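Local coordinates for Rpb7-binding protein seb1 (Schizosaccharomyces pombe 972h-, PDB 5MDT), which probably helps terminate transcription by binding RNA polymerase II through its CTD-interacting domain, and nascent RNA, at residues S105-A110 and P120-L125. Sequence-based numbering, arbitrary orientation.
Sequences SLVADA and PKILKL
I122 reaches across from helix 119-131 to V107 and A110 of helix 92-113, joining two consecutive, broadly antiparallel helices of the CTD-interacting domain, an all-helical, right-handed superhelical fold. The two backbones come no nearer than 7.8 Å, between the CA atoms of V107 and I122, and the space between them is bridged by aliphatic side chains. From the CB of I122, which points at the other helix, the chain divides into two branches. The short branch is CG2, anti to the backbone N (chi1 of CG1 being -51°); it faces the forked end of V107, 4.1 Å from V107 CG1 and 4.2 Å from V107 CG2, and is thus placed almost evenly against both methyls. The V107 and I122 side chains pass one another in opposite directions rather than meeting end on. The longer branch leaves CB through I122 CG1, which at 5.1 Å from A110 CB makes no contact of its own with A110; the terminal methyl does the touching. An extended second torsion, chi2 172°, carries CD1 onward to the small side chain of A110. L63 of helix 59-79 touches both I122 and A110, whereas helix 137-150 supplies L143 against V107 and L147 against I122, so the contact is built into a buried hydrophobic layer shared by four helices. Its tightest approach is methyl to methyl, 3.7 Å between I122 CD1 and A110 CB.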
loop_
_atom_site.group_PDB
_atom_site.type_symbol
_atom_site.label_atom_id
_atom_site.label_comp_id
_atom_site.label_asym_id
_atom_site.label_seq_id
_atom_site.Cartn_x
_atom_site.Cartn_y
_atom_site.Cartn_z
ATOM N N SER A 105 8.821 -3.970 -3.139
ATOM C CA SER A 105 9.410 -2.889 -3.953
ATOM C C SER A 105 9.182 -1.530 -3.328
ATOM O O SER A 105 10.119 -0.723 -3.286
ATOM C CB SER A 105 8.814 -2.864 -5.369
ATOM O OG SER A 105 9.126 -4.060 -6.053
ATOM N N LEU A 106 7.938 -1.246 -2.873
ATOM C CA LEU A 106 7.648 0.042 -2.274
ATOM C C LEU A 106 8.355 0.228 -0.932
ATOM O O LEU A 106 8.827 1.336 -0.658
ATOM C CB LEU A 106 6.142 0.325 -2.184
ATOM C CG LEU A 106 5.370 0.267 -3.551
ATOM C CD1 LEU A 106 4.003 0.919 -3.398
ATOM C CD2 LEU A 106 6.165 0.926 -4.698
ATOM N N VAL A 107 8.468 -0.849 -0.102
ATOM C CA VAL A 107 9.228 -0.732 1.170
ATOM C C VAL A 107 10.705 -0.504 0.865
ATOM O O VAL A 107 11.338 0.373 1.466
ATOM C CB VAL A 107 8.968 -1.900 2.159
ATOM C CG1 VAL A 107 9.865 -1.800 3.407
ATOM C CG2 VAL A 107 7.489 -1.943 2.563
ATOM N N ALA A 108 11.259 -1.262 -0.105
ATOM C CA ALA A 108 12.673 -1.122 -0.481
ATOM C C ALA A 108 12.978 0.293 -0.967
ATOM O O ALA A 108 13.982 0.866 -0.579
ATOM C CB ALA A 108 13.029 -2.135 -1.558
ATOM N N ASP A 109 12.086 0.870 -1.773
ATOM C CA ASP A 109 12.212 2.223 -2.312
ATOM C C ASP A 109 12.159 3.246 -1.169
ATOM O O ASP A 109 12.933 4.208 -1.165
ATOM C CB ASP A 109 11.071 2.474 -3.309
ATOM C CG ASP A 109 11.124 3.801 -4.023
ATOM O OD1 ASP A 109 12.011 3.971 -4.891
ATOM O OD2 ASP A 109 10.226 4.638 -3.782
ATOM N N ALA A 110 11.275 3.028 -0.179
ATOM C CA ALA A 110 11.187 3.946 0.948
ATOM C C ALA A 110 12.437 3.844 1.793
ATOM O O ALA A 110 12.972 4.874 2.213
ATOM C CB ALA A 110 9.943 3.648 1.791
ATOM N N PRO A 120 10.837 4.003 11.276
ATOM C CA PRO A 120 10.099 3.297 12.342
ATOM C C PRO A 120 8.594 3.246 12.060
ATOM O O PRO A 120 7.909 2.365 12.581
ATOM C CB PRO A 120 10.361 4.131 13.600
ATOM C CG PRO A 120 11.421 5.080 13.270
ATOM C CD PRO A 120 11.578 5.177 11.792
ATOM N N LYS A 121 8.068 4.207 11.280
ATOM C CA LYS A 121 6.637 4.251 10.912
ATOM C C LYS A 121 6.273 3.065 9.999
ATOM O O LYS A 121 5.140 2.577 10.040
ATOM C CB LYS A 121 6.264 5.611 10.275
ATOM C CG LYS A 121 6.526 6.842 11.178
ATOM C CD LYS A 121 5.607 6.881 12.388
ATOM C CE LYS A 121 5.912 7.993 13.370
ATOM N NZ LYS A 121 5.302 7.702 14.693
ATOM N N ILE A 122 7.248 2.567 9.215
ATOM C CA ILE A 122 7.029 1.413 8.329
ATOM C C ILE A 122 7.060 0.134 9.179
ATOM O O ILE A 122 6.265 -0.774 8.933
ATOM C CB ILE A 122 8.042 1.399 7.167
ATOM C CG1 ILE A 122 8.063 2.783 6.466
ATOM C CG2 ILE A 122 7.685 0.278 6.142
ATOM C CD1 ILE A 122 9.220 2.965 5.376
ATOM N N LEU A 123 7.901 0.104 10.230
ATOM C CA LEU A 123 7.900 -1.009 11.185
ATOM C C LEU A 123 6.512 -1.126 11.803
ATOM O O LEU A 123 6.000 -2.238 11.918
ATOM C CB LEU A 123 8.948 -0.835 12.302
ATOM C CG LEU A 123 10.341 -1.332 12.034
ATOM C CD1 LEU A 123 11.153 -1.275 13.322
ATOM C CD2 LEU A 123 10.344 -2.778 11.530
ATOM N N LYS A 124 5.880 0.021 12.148
ATOM C CA LYS A 124 4.515 0.057 12.690
ATOM C C LYS A 124 3.493 -0.553 11.716
ATOM O O LYS A 124 2.554 -1.207 12.168
ATOM C CB LYS A 124 4.105 1.470 13.121
ATOM C CG LYS A 124 4.718 1.871 14.454
ATOM C CD LYS A 124 4.567 3.356 14.757
ATOM C CE LYS A 124 4.719 3.644 16.239
ATOM N NZ LYS A 124 6.077 3.301 16.760
ATOM N N LEU A 125 3.689 -0.381 10.390
ATOM C CA LEU A 125 2.813 -1.000 9.406
ATOM C C LEU A 125 2.954 -2.525 9.435
ATOM O O LEU A 125 1.945 -3.223 9.368
ATOM C CB LEU A 125 3.058 -0.441 8.000
ATOM C CG LEU A 125 2.673 1.026 7.748
ATOM C CD1 LEU A 125 3.082 1.451 6.334
ATOM C CD2 LEU A 125 1.191 1.270 7.975
#